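Long-range contacts in oxidoreductase, NAD-binding/iron-sulfur cluster-binding protein (Nitratireductor pacificus pht-3B, PDB 6ZXU), which is a catabolic reductive dehalogenase that carries cobalamin and two [4Fe-4S] clusters and probably uses them to remove halogen from organohalide substrates: residues A[302-308]-A[561-566]; A[317-321]-A[576-580]; A[394-398]-A[489-495]; A[498-502]-A[539-545]; A[677-681]-A[697-701]. One frame throughout, in Å; residues are numbered along the deposited sequence.

Interaction 1: residues A[302-308]-A[561-566]; sequences LVVRQEI and MFNGYE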
# COMPACT_ATOMS: atom_id res chain seq x y z
N LEU A 302 25.40 10.12 -3.98
CA LEU A 302 26.49 9.26 -4.45
C LEU A 302 26.26 7.77 -4.27
O LEU A 302 25.86 7.32 -3.22
CB LEU A 302 27.76 9.65 -3.74
CG LEU A 302 29.08 9.07 -4.19
CD1 LEU A 302 29.38 9.39 -5.65
CD2 LEU A 302 30.14 9.67 -3.26
N VAL A 303 26.41 7.00 -5.34
CA VAL A 303 26.35 5.53 -5.31
C VAL A 303 27.69 5.02 -5.90
O VAL A 303 28.05 5.33 -7.06
CB VAL A 303 25.16 4.99 -6.13
CG1 VAL A 303 25.12 3.47 -6.15
CG2 VAL A 303 23.86 5.56 -5.59
N VAL A 304 28.44 4.31 -5.10
CA VAL A 304 29.76 3.76 -5.55
C VAL A 304 29.60 2.25 -5.60
O VAL A 304 29.86 1.55 -4.62
CB VAL A 304 30.87 4.17 -4.56
CG1 VAL A 304 32.25 3.73 -5.12
CG2 VAL A 304 30.83 5.69 -4.31
N ARG A 305 29.18 1.74 -6.76
CA ARG A 305 28.81 0.35 -6.87
C ARG A 305 29.94 -0.61 -6.52
O ARG A 305 29.71 -1.66 -5.88
CB ARG A 305 28.35 0.03 -8.26
CG ARG A 305 27.03 0.66 -8.61
CD ARG A 305 26.82 0.58 -10.10
NE ARG A 305 25.46 0.87 -10.40
CZ ARG A 305 24.94 2.09 -10.33
NH1 ARG A 305 25.66 3.15 -9.95
NH2 ARG A 305 23.66 2.22 -10.59
N GLN A 306 31.19 -0.26 -6.87
CA GLN A 306 32.29 -1.16 -6.55
C GLN A 306 32.56 -1.25 -5.07
O GLN A 306 33.24 -2.17 -4.65
CB GLN A 306 33.57 -0.76 -7.28
CG GLN A 306 33.48 -1.04 -8.73
CD GLN A 306 34.80 -0.69 -9.44
OE1 GLN A 306 35.01 0.43 -9.82
NE2 GLN A 306 35.68 -1.61 -9.46
N GLU A 307 32.00 -0.36 -4.25
CA GLU A 307 32.23 -0.41 -2.82
C GLU A 307 31.00 -0.92 -2.01
O GLU A 307 31.03 -0.90 -0.80
CB GLU A 307 32.63 0.95 -2.34
CG GLU A 307 33.97 1.41 -2.93
CD GLU A 307 34.43 2.84 -2.49
OE1 GLU A 307 35.29 3.52 -3.20
OE2 GLU A 307 33.91 3.34 -1.43
N ILE A 308 29.94 -1.32 -2.69
CA ILE A 308 28.74 -1.76 -1.99
C ILE A 308 28.84 -3.27 -1.72
O ILE A 308 28.81 -4.03 -2.65
CB ILE A 308 27.46 -1.45 -2.80
CG1 ILE A 308 27.27 0.02 -3.02
CG2 ILE A 308 26.28 -2.02 -2.05
CD1 ILE A 308 26.16 0.39 -3.99
N MET A 561 28.54 8.52 4.35
CA MET A 561 28.73 7.33 3.51
C MET A 561 28.45 6.11 4.36
O MET A 561 28.85 6.04 5.53
CB MET A 561 30.21 7.30 2.98
CG MET A 561 30.58 8.41 2.01
SD MET A 561 29.42 8.68 0.67
CE MET A 561 29.63 7.17 -0.27
N PHE A 562 27.81 5.14 3.76
CA PHE A 562 27.41 3.90 4.42
C PHE A 562 27.45 2.83 3.33
O PHE A 562 26.71 2.93 2.38
CB PHE A 562 25.95 4.08 4.99
CG PHE A 562 25.36 2.85 5.62
CD1 PHE A 562 24.61 1.92 4.88
CD2 PHE A 562 25.57 2.59 6.96
CE1 PHE A 562 24.16 0.79 5.46
CE2 PHE A 562 25.11 1.43 7.54
CZ PHE A 562 24.37 0.54 6.78
N ASN A 563 28.31 1.82 3.50
CA ASN A 563 28.39 0.66 2.63
C ASN A 563 28.40 1.09 1.19
O ASN A 563 27.70 0.51 0.35
CB ASN A 563 27.26 -0.33 2.88
CG ASN A 563 27.44 -1.67 2.13
OD1 ASN A 563 28.54 -2.07 1.80
ND2 ASN A 563 26.38 -2.34 1.91
N GLY A 564 29.24 2.10 0.87
CA GLY A 564 29.39 2.52 -0.50
C GLY A 564 28.46 3.53 -1.09
O GLY A 564 28.52 3.82 -2.26
N TYR A 565 27.49 4.04 -0.31
CA TYR A 565 26.56 5.04 -0.81
C TYR A 565 26.28 6.11 0.23
O TYR A 565 26.37 5.90 1.38
CB TYR A 565 25.24 4.42 -1.34
CG TYR A 565 24.58 3.47 -0.35
CD1 TYR A 565 24.89 2.12 -0.32
CD2 TYR A 565 23.69 3.93 0.52
CE1 TYR A 565 24.35 1.28 0.61
CE2 TYR A 565 23.10 3.11 1.43
CZ TYR A 565 23.40 1.79 1.47
OH TYR A 565 22.82 0.97 2.38
N GLU A 566 25.86 7.26 -0.26
CA GLU A 566 25.55 8.43 0.52
C GLU A 566 24.06 8.33 0.99
O GLU A 566 23.14 8.09 0.18
CB GLU A 566 25.71 9.68 -0.37
CG GLU A 566 25.29 11.00 0.25
CD GLU A 566 25.42 12.20 -0.72
OE1 GLU A 566 25.60 12.03 -1.98
OE2 GLU A 566 25.25 13.34 -0.19
O HOH W 1 22.80 7.35 -2.44
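Segment 302-308 runs beside the beta hairpin of 561-566, whose loop has two residues. Phe562 to Tyr565 form its type I' turn. The turn is closed by Tyr565 N to Phe562 O at 3.0 Å and Phe562 N to Tyr565 O at 2.9 Å. A single beta bridge joins Val303 to Tyr565, both residues of the cobalamin pocket. On one side of it Glu566 N donates to Leu302 O at 3.0 Å, and on the other Val304 N donates to Gly564 O at 2.9 Å. Leu302 N is taken by a side chain, Glu566 OE1, at 2.8 Å. Water 1 donates to Leu302 O (3.2 Å) and to Glu566 O (2.7 Å). Glu566 also forms salt bridges with Arg717 and Lys559. Asn563 OD1 accepts from Gln309 N, and Tyr565 OH is hydrogen-bonded to cobalamin. Gly564 sits where a CB would clash with Glu307 O and Ile308 CG1, and its backbone angles alone call for glycine. Apolar contacts are few: Leu302 CD2 lies 3.9 Å from Met561 CE, and Ile308 CG1 lies 4.2 Å from Tyr565 CD1, at the ring edge. Helix 713-721 packs beside this bridge: Leu720 touches Val304 and Glu307, Ala716 touches Met561, and Arg719 pairs with Glu307.

Interaction 2: residues A[317-321]-A[576-580]; sequences FFKRA and TKYRV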
# COMPACT_ATOMS: atom_id res chain seq x y z
N PHE A 317 17.05 -6.12 10.35
CA PHE A 317 16.88 -6.02 11.77
C PHE A 317 15.60 -6.65 12.34
O PHE A 317 15.62 -6.96 13.52
CB PHE A 317 17.04 -4.61 12.33
CG PHE A 317 18.44 -4.31 12.78
CD1 PHE A 317 19.44 -4.28 11.89
CD2 PHE A 317 18.71 -3.94 14.11
CE1 PHE A 317 20.76 -4.00 12.28
CE2 PHE A 317 19.98 -3.68 14.52
CZ PHE A 317 21.04 -3.69 13.59
N PHE A 318 14.57 -6.92 11.55
CA PHE A 318 13.51 -7.83 12.05
C PHE A 318 14.04 -9.25 12.25
O PHE A 318 13.64 -9.90 13.20
CB PHE A 318 12.32 -7.86 11.12
CG PHE A 318 11.53 -6.57 11.11
CD1 PHE A 318 11.21 -5.96 12.30
CD2 PHE A 318 11.18 -5.95 9.91
CE1 PHE A 318 10.51 -4.78 12.31
CE2 PHE A 318 10.49 -4.74 9.92
CZ PHE A 318 10.14 -4.20 11.11
N LYS A 319 14.86 -9.76 11.32
CA LYS A 319 15.48 -11.07 11.48
C LYS A 319 16.43 -11.09 12.67
O LYS A 319 16.48 -12.07 13.43
CB LYS A 319 16.22 -11.50 10.21
CG LYS A 319 15.37 -11.57 8.98
CD LYS A 319 14.08 -12.14 9.35
CE LYS A 319 13.44 -12.90 8.23
NZ LYS A 319 13.05 -12.07 7.16
N ARG A 320 17.12 -10.00 12.95
CA ARG A 320 17.95 -9.90 14.12
C ARG A 320 17.16 -9.97 15.39
O ARG A 320 17.52 -10.67 16.34
CB ARG A 320 18.81 -8.66 14.09
CG ARG A 320 19.76 -8.59 12.91
CD ARG A 320 20.94 -7.64 13.13
NE ARG A 320 21.92 -8.12 14.11
CZ ARG A 320 23.13 -7.62 14.30
NH1 ARG A 320 23.58 -6.61 13.56
NH2 ARG A 320 23.86 -8.08 15.27
N ALA A 321 16.00 -9.29 15.41
CA ALA A 321 15.11 -9.34 16.56
C ALA A 321 14.59 -10.75 16.81
O ALA A 321 14.63 -11.23 17.91
CB ALA A 321 13.94 -8.35 16.35
N THR A 576 13.82 -0.25 15.24
CA THR A 576 13.31 -1.61 15.38
C THR A 576 12.70 -1.88 16.76
O THR A 576 11.60 -2.43 16.91
CB THR A 576 14.43 -2.67 15.10
OG1 THR A 576 14.92 -2.47 13.80
CG2 THR A 576 13.85 -4.07 15.15
N LYS A 577 13.43 -1.48 17.82
CA LYS A 577 12.96 -1.76 19.17
C LYS A 577 11.64 -1.03 19.43
O LYS A 577 10.71 -1.62 20.00
CB LYS A 577 14.01 -1.32 20.17
CG LYS A 577 15.09 -2.36 20.31
CD LYS A 577 16.26 -1.88 21.17
CE LYS A 577 17.08 -3.08 21.65
NZ LYS A 577 18.48 -2.67 21.92
N TYR A 578 11.51 0.23 19.01
CA TYR A 578 10.25 0.94 19.19
C TYR A 578 9.10 0.25 18.43
O TYR A 578 8.06 -0.07 19.01
CB TYR A 578 10.36 2.43 18.82
CG TYR A 578 9.11 3.20 19.14
CD1 TYR A 578 8.81 3.57 20.44
CD2 TYR A 578 8.17 3.50 18.16
CE1 TYR A 578 7.62 4.24 20.75
CE2 TYR A 578 7.01 4.19 18.47
CZ TYR A 578 6.74 4.57 19.78
OH TYR A 578 5.57 5.24 20.08
N ARG A 579 9.27 -0.02 17.17
CA ARG A 579 8.20 -0.61 16.41
C ARG A 579 7.77 -2.01 16.93
O ARG A 579 6.57 -2.30 17.02
CB ARG A 579 8.60 -0.72 14.94
CG ARG A 579 8.83 0.60 14.25
CD ARG A 579 8.98 0.52 12.71
NE ARG A 579 7.73 0.24 12.08
CZ ARG A 579 7.53 -0.62 11.13
NH1 ARG A 579 6.33 -0.74 10.61
NH2 ARG A 579 8.53 -1.29 10.63
N VAL A 580 8.74 -2.87 17.27
CA VAL A 580 8.46 -4.24 17.70
C VAL A 580 7.83 -4.25 19.10
O VAL A 580 6.92 -5.02 19.37
CB VAL A 580 9.72 -5.09 17.68
CG1 VAL A 580 9.54 -6.44 18.35
CG2 VAL A 580 10.13 -5.30 16.19
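Two helices of the cobalamin pocket cross here at -68°, with their short axes 10.8 Å apart at closest. Along 576-580, Thr576 comes first and has the most surface covered of 576-580. Its OG1 lies 3.4 Å from Phe317 CB. This hydroxyl is hydrogen-bonded back to Val572 O in its own helix, so it can face an apolar neighbour. The methyl Thr576 CG2 reaches Phe318 CD1 at 4.3 Å and Ala321 CB at 4.4 Å. The small Ala321 leaves room for this approach. One turn on, Arg579 brings NH2 to 3.4 Å from Phe318 CZ, at the ring edge. Its NE bonds to Cys588 O, and its side chain touches both cobalamin and an iron-sulfur cluster. Val580 closes the run. Val580 CG2 meets the Phe318 edge at CE1, 3.9 Å away. Phe318 thus reaches three residues of the second helix, with no hydrogen bond to any of them. Phe317 also gives its backbone N to cobalamin, so the corrinoid is held next to this crossing. The Phe317 ring packs on Val572 and Glu573, earlier in helix 572-581, and against Tyr680 from the loop that precedes helix 700-709.

Interaction 3: residues A[394-398]-A[489-495]; sequences FVGIC and AILMAGL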
# COMPACT_ATOMS: atom_id res chain seq x y z
N PHE A 394 2.28 3.77 -8.63
CA PHE A 394 3.43 4.06 -9.50
C PHE A 394 4.04 2.77 -9.97
O PHE A 394 4.15 1.79 -9.21
CB PHE A 394 4.49 4.85 -8.75
CG PHE A 394 4.06 6.22 -8.30
CD1 PHE A 394 3.32 6.39 -7.15
CD2 PHE A 394 4.31 7.32 -9.07
CE1 PHE A 394 2.86 7.64 -6.77
CE2 PHE A 394 3.85 8.58 -8.68
CZ PHE A 394 3.13 8.73 -7.53
N VAL A 395 4.52 2.76 -11.18
CA VAL A 395 5.30 1.67 -11.75
C VAL A 395 6.59 2.24 -12.41
O VAL A 395 6.54 3.23 -13.11
CB VAL A 395 4.54 0.85 -12.84
CG1 VAL A 395 5.36 -0.35 -13.28
CG2 VAL A 395 3.19 0.39 -12.39
N GLY A 396 7.71 1.65 -12.04
CA GLY A 396 8.99 1.96 -12.65
C GLY A 396 9.77 0.69 -12.87
O GLY A 396 9.56 -0.31 -12.24
N ILE A 397 10.79 0.76 -13.70
CA ILE A 397 11.59 -0.35 -14.10
C ILE A 397 13.06 0.01 -14.11
O ILE A 397 13.43 1.11 -14.56
CB ILE A 397 11.20 -0.80 -15.57
CG1 ILE A 397 9.69 -1.09 -15.64
CG2 ILE A 397 12.01 -2.04 -15.94
CD1 ILE A 397 9.14 -1.18 -17.02
N CYS A 398 13.87 -0.84 -13.56
CA CYS A 398 15.34 -0.69 -13.53
C CYS A 398 16.01 -2.02 -13.77
O CYS A 398 15.40 -3.07 -13.70
CB CYS A 398 15.83 0.00 -12.23
SG CYS A 398 15.67 -0.96 -10.72
N ALA A 489 16.39 -0.26 -5.75
CA ALA A 489 15.50 -0.37 -6.90
C ALA A 489 14.51 0.77 -7.01
O ALA A 489 14.31 1.30 -8.10
CB ALA A 489 14.81 -1.70 -6.88
N ILE A 490 13.94 1.22 -5.91
CA ILE A 490 13.08 2.41 -5.91
C ILE A 490 13.89 3.62 -6.43
O ILE A 490 13.40 4.39 -7.25
CB ILE A 490 12.50 2.73 -4.53
CG1 ILE A 490 11.61 1.57 -4.06
CG2 ILE A 490 11.69 4.00 -4.55
CD1 ILE A 490 11.38 1.64 -2.55
N LEU A 491 15.15 3.74 -5.98
CA LEU A 491 16.00 4.87 -6.42
C LEU A 491 16.34 4.77 -7.91
O LEU A 491 16.16 5.75 -8.63
CB LEU A 491 17.26 4.88 -5.65
CG LEU A 491 18.15 6.05 -5.97
CD1 LEU A 491 17.63 7.36 -5.41
CD2 LEU A 491 19.54 5.76 -5.42
N MET A 492 16.81 3.63 -8.35
CA MET A 492 17.22 3.44 -9.77
C MET A 492 16.07 3.45 -10.76
O MET A 492 16.21 3.89 -11.88
CB MET A 492 18.01 2.17 -9.96
CG MET A 492 19.41 2.17 -9.33
SD MET A 492 20.34 3.69 -9.78
CE MET A 492 21.23 3.67 -8.22
N ALA A 493 14.88 3.05 -10.33
CA ALA A 493 13.64 3.13 -11.14
C ALA A 493 13.03 4.49 -11.19
O ALA A 493 12.05 4.68 -11.88
CB ALA A 493 12.63 2.09 -10.64
N GLY A 494 13.64 5.51 -10.52
CA GLY A 494 13.17 6.84 -10.59
C GLY A 494 11.80 7.03 -9.95
O GLY A 494 11.04 7.86 -10.39
N LEU A 495 11.59 6.39 -8.80
CA LEU A 495 10.30 6.57 -8.05
C LEU A 495 10.45 7.37 -6.79
O LEU A 495 9.45 7.82 -6.26
CB LEU A 495 9.63 5.23 -7.78
CG LEU A 495 9.21 4.43 -9.00
CD1 LEU A 495 8.70 3.10 -8.57
CD2 LEU A 495 8.25 5.13 -9.87
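The end of helix 486-492 lies against strand 394-399, and small residues set the distance between them. Cys398 and Ala493 come closest, with CA atoms 4.8 Å apart. Cys398 CB fits between Met492 CB at 3.8 Å and Ala493 CB at 4.1 Å, while its SG rests 4.0 Å from Ala489 CB. Ala493 CB in turn fills the hollow over Gly396, 3.9 Å from Gly396 C and 3.8 Å from Ile397 N. A CB on Gly396 would clash with Ala493 O. The helix ends here in a Schellman motif, with Gly494 at positive phi and Leu495 N bonded to Ile490 O at 3.1 Å. This turn brings Leu495 back to the strand, an outermost strand of a four-stranded antiparallel sheet. Leu495 is the larger bump: Leu495 CD1 lies 3.9 Å from Gly396 N, and CD2 lies 3.9 Å from Phe394 CB. Val395 and Ile397 point their CA-to-CB bonds away from the helix, and their side chains pack on helix 376-390.

Interaction 4: residues A[498-502]-A[539-545]; sequences VSRIG and CNQCRKC. With SF4 (iron/sulfur cluster), chain D.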
# COMPACT_ATOMS: atom_id res chain seq x y z
N VAL A 498 16.43 9.76 -2.10
CA VAL A 498 16.93 9.66 -0.73
C VAL A 498 16.42 10.82 0.12
O VAL A 498 16.58 12.00 -0.23
CB VAL A 498 18.47 9.64 -0.74
CG1 VAL A 498 19.09 9.88 0.62
CG2 VAL A 498 18.93 8.26 -1.27
N SER A 499 15.84 10.49 1.30
CA SER A 499 15.26 11.46 2.20
C SER A 499 15.93 11.35 3.60
O SER A 499 16.58 10.37 3.93
CB SER A 499 13.76 11.31 2.33
OG SER A 499 13.44 10.25 3.21
N ARG A 500 15.68 12.38 4.41
CA ARG A 500 16.21 12.36 5.78
C ARG A 500 15.66 11.20 6.59
O ARG A 500 16.34 10.63 7.43
CB ARG A 500 15.97 13.71 6.44
CG ARG A 500 16.41 13.76 7.93
CD ARG A 500 16.21 15.13 8.59
NE ARG A 500 16.96 16.15 7.93
CZ ARG A 500 18.26 16.36 8.02
NH1 ARG A 500 18.99 15.65 8.89
NH2 ARG A 500 18.79 17.33 7.34
N ILE A 501 14.44 10.80 6.37
CA ILE A 501 13.89 9.62 7.09
C ILE A 501 14.85 8.48 7.17
O ILE A 501 15.06 7.93 8.21
CB ILE A 501 12.53 9.22 6.52
CG1 ILE A 501 11.55 10.35 6.71
CG2 ILE A 501 12.01 8.00 7.19
CD1 ILE A 501 10.10 10.14 6.14
N GLY A 502 15.47 8.12 6.06
CA GLY A 502 16.64 7.30 6.12
C GLY A 502 16.52 6.10 5.27
O GLY A 502 17.12 6.04 4.15
N CYS A 539 15.31 18.50 2.17
CA CYS A 539 15.56 17.77 3.42
C CYS A 539 16.72 18.40 4.14
O CYS A 539 16.80 18.41 5.34
CB CYS A 539 15.89 16.32 3.19
SG CYS A 539 14.49 15.33 2.89
N ASN A 540 17.65 19.02 3.45
CA ASN A 540 18.72 19.64 4.17
C ASN A 540 18.33 20.82 5.08
O ASN A 540 19.04 21.23 5.98
CB ASN A 540 19.73 20.19 3.23
CG ASN A 540 21.05 19.90 3.73
OD1 ASN A 540 21.46 18.68 3.80
ND2 ASN A 540 21.71 20.96 4.23
N GLN A 541 17.19 21.40 4.80
CA GLN A 541 16.69 22.56 5.52
C GLN A 541 15.52 22.23 6.44
O GLN A 541 14.98 23.11 7.03
CB GLN A 541 16.15 23.62 4.52
CG GLN A 541 17.10 24.16 3.51
CD GLN A 541 16.45 25.16 2.61
OE1 GLN A 541 16.03 26.23 3.02
NE2 GLN A 541 16.37 24.83 1.38
N CYS A 542 15.07 20.99 6.46
CA CYS A 542 13.95 20.56 7.22
C CYS A 542 14.42 19.53 8.28
O CYS A 542 15.42 18.84 8.09
CB CYS A 542 12.92 19.91 6.29
SG CYS A 542 11.35 19.33 6.94
N ARG A 543 13.70 19.43 9.38
CA ARG A 543 13.96 18.41 10.42
C ARG A 543 12.72 17.87 11.01
O ARG A 543 12.75 17.33 12.12
CB ARG A 543 14.78 18.98 11.56
CG ARG A 543 16.11 19.60 11.21
CD ARG A 543 17.10 18.56 10.81
NE ARG A 543 18.44 19.12 10.53
CZ ARG A 543 18.79 19.84 9.46
NH1 ARG A 543 17.91 20.14 8.52
NH2 ARG A 543 20.02 20.28 9.34
N LYS A 544 11.59 17.94 10.32
CA LYS A 544 10.32 17.61 10.96
C LYS A 544 10.21 16.13 11.37
O LYS A 544 9.75 15.79 12.46
CB LYS A 544 9.17 18.10 10.10
CG LYS A 544 7.79 17.90 10.75
CD LYS A 544 6.77 18.82 10.15
CE LYS A 544 5.41 18.57 10.77
NZ LYS A 544 4.48 19.71 10.49
N CYS A 545 10.55 15.21 10.47
CA CYS A 545 10.55 13.80 10.75
C CYS A 545 11.45 13.52 11.94
O CYS A 545 11.06 12.72 12.79
CB CYS A 545 11.00 13.00 9.53
SG CYS A 545 12.65 13.50 8.83
FE1 SF4 D . 12.15 14.58 6.91
FE2 SF4 D . 11.43 17.18 6.14
FE3 SF4 D . 10.25 15.06 4.95
FE4 SF4 D . 12.88 15.51 4.41
S1 SF4 D . 11.08 16.84 3.98
S2 SF4 D . 11.97 13.59 4.91
S3 SF4 D . 13.47 16.26 6.44
S4 SF4 D . 10.20 15.68 7.11
O HOH W 2 21.46 17.65 6.47
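Segment 539-545 holds the CxxCxxC run of a ferredoxin-type [4Fe-4S] site, and loop 498-502 covers the cluster. The three cysteines take three different rotamers. Cys539 (m) puts SG 2.2 Å from FE4, Cys542 (t) puts SG 2.3 Å from FE2, and Cys545 (p) puts SG 2.3 Å from FE1. Cys595 lies in the same pocket. Arg500 is the residue most covered here. Extended at chi1 and chi2 (both t), it passes the cluster, with Arg500 CB 3.6 Å from S3 of the cluster, and then bends at chi3 (m). This brings Arg500 NH2 to Cys539 O at 3.0 Å. Arg500 NE makes only weak bonds, to Cys539 O at 3.4 Å and Cys542 O at 3.1 Å, and NH1 is held by Ser555 O and Gly557 O. Arg543 folds back through two m angles. Its guanidinium stacks flat on that of Arg500, centres 3.8 Å apart. Backbone carbonyls probably offset the like charges: Arg543 NH1 donates to Asn540 O at 3.0 Å and to Cys542 O at 2.8 Å. Ile501 sets CG1 3.9 Å from Cys545 CB and bonds cobalamin through its carbonyl. Arg500 N donates to the cluster ligand Cys539 SG at 3.5 Å.

Interaction 5: residues A[677-681]-A[697-701]; sequences LAMYP and PVDRS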
# COMPACT_ATOMS: atom_id res chain seq x y z
N LEU A 677 24.04 8.58 16.78
CA LEU A 677 23.35 7.40 16.36
C LEU A 677 24.37 6.26 16.08
O LEU A 677 25.54 6.50 15.86
CB LEU A 677 22.49 7.74 15.09
CG LEU A 677 21.46 8.87 15.27
CD1 LEU A 677 20.79 9.11 13.95
CD2 LEU A 677 20.36 8.56 16.33
N ALA A 678 23.86 5.02 16.09
CA ALA A 678 24.64 3.84 15.76
C ALA A 678 24.27 3.39 14.33
O ALA A 678 23.11 3.55 13.90
CB ALA A 678 24.36 2.73 16.73
N MET A 679 25.25 2.98 13.56
CA MET A 679 25.01 2.44 12.22
C MET A 679 25.57 1.02 12.14
O MET A 679 26.51 0.70 12.83
CB MET A 679 25.60 3.30 11.13
CG MET A 679 27.06 3.52 11.23
SD MET A 679 27.87 4.14 9.77
CE MET A 679 26.85 5.45 9.12
N TYR A 680 25.01 0.22 11.27
CA TYR A 680 25.38 -1.17 11.21
C TYR A 680 25.63 -1.55 9.75
O TYR A 680 24.82 -2.24 9.13
CB TYR A 680 24.33 -2.05 11.84
CG TYR A 680 24.15 -1.75 13.29
CD1 TYR A 680 25.04 -2.21 14.22
CD2 TYR A 680 23.15 -0.90 13.72
CE1 TYR A 680 24.93 -1.89 15.56
CE2 TYR A 680 23.06 -0.51 15.06
CZ TYR A 680 23.97 -1.04 15.98
OH TYR A 680 23.84 -0.71 17.36
N PRO A 681 26.80 -1.11 9.22
CA PRO A 681 27.17 -1.55 7.88
C PRO A 681 27.58 -3.01 7.95
O PRO A 681 27.66 -3.56 9.02
CB PRO A 681 28.34 -0.63 7.53
CG PRO A 681 28.92 -0.29 8.85
CD PRO A 681 27.80 -0.23 9.81
N PRO A 697 24.54 -10.65 19.38
CA PRO A 697 24.07 -9.45 20.10
C PRO A 697 24.49 -8.18 19.38
O PRO A 697 25.64 -8.08 18.92
CB PRO A 697 24.71 -9.57 21.45
CG PRO A 697 24.89 -11.08 21.62
CD PRO A 697 25.29 -11.59 20.27
N VAL A 698 23.55 -7.24 19.23
CA VAL A 698 23.86 -6.06 18.45
C VAL A 698 25.00 -5.28 19.15
O VAL A 698 24.94 -5.01 20.35
CB VAL A 698 22.61 -5.20 18.24
CG1 VAL A 698 22.99 -3.88 17.61
CG2 VAL A 698 21.70 -5.85 17.25
N ASP A 699 26.03 -4.88 18.41
CA ASP A 699 27.17 -4.18 19.01
C ASP A 699 26.94 -2.68 18.99
O ASP A 699 27.46 -1.98 18.13
CB ASP A 699 28.44 -4.58 18.27
CG ASP A 699 29.70 -3.89 18.83
OD1 ASP A 699 29.60 -3.19 19.87
OD2 ASP A 699 30.82 -3.98 18.20
N ARG A 700 26.26 -2.17 19.99
CA ARG A 700 25.87 -0.77 19.93
C ARG A 700 27.04 0.13 20.13
O ARG A 700 27.19 1.13 19.41
CB ARG A 700 24.77 -0.48 20.95
CG ARG A 700 24.26 0.93 20.81
CD ARG A 700 22.84 1.09 21.25
NE ARG A 700 22.43 2.47 21.00
CZ ARG A 700 21.85 2.91 19.90
NH1 ARG A 700 21.52 2.07 18.93
NH2 ARG A 700 21.60 4.18 19.81
N SER A 701 27.91 -0.15 21.07
CA SER A 701 29.05 0.78 21.22
C SER A 701 29.88 0.81 19.93
O SER A 701 30.36 1.88 19.50
CB SER A 701 29.89 0.43 22.43
OG SER A 701 30.20 -0.89 22.22
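Tyr680, Arg700 and Ala678 have the most surface covered in this contact. Tyr680, with chi1 in m, points its ring at the chain just before helix 700-709. Tyr680 OH comes 3.3 Å from Val698 CG1 and 3.3 Å from Arg700 CA. Tyr680 CE1 lies 3.6 Å from Asp699 O, at the ring edge. These are packing contacts; the Tyr680 hydroxyl is hydrogen-bonded to Glu573. The chain it meets is an inverse gamma turn centred on Asp699. That residue is also the N-cap of helix 700-709, and its OD1 accepts from Gly702 N. Just past the turn, Arg700 reaches helix 572-581, where it touches Lys574. The long side chain of Arg700, extended through chi1 to chi3, lays one face of its guanidinium over Ala678 CB, with NH1 at 3.7 Å. The charge is met by Glu573 and Asp571. Asp571 also accepts from Ala678 N, so both segments fasten to the same acidic residue. Tyr680 further packs its ring on Phe317, a residue of the cobalamin site.

In the fold
Interactions 2, 3 and 4 are buried, while 1 and 5 are partly buried and lie farther from the chain's centre. Interactions 1, 2 and 4 each place residues of the iron-sulfur domain against another part of the chain. Interactions 1 to 4 all hold residues of the cobalamin pocket, and interaction 3 joins its pocket helix to the antiparallel sheet by apolar contact. Interaction 5 holds none. Backbone bonds dominate interaction 1, cluster ligation and arginine bonds interaction 4, and van der Waals contact interactions 2 and 5. Helix 572-581 borders both of these. They also touch directly, Phe317 CZ lying 3.5 Å from Tyr680 CD2. Interaction 1 touches interactions 5 (Phe562 on Pro681) and 3 (Arg305 and Val303 on Met492).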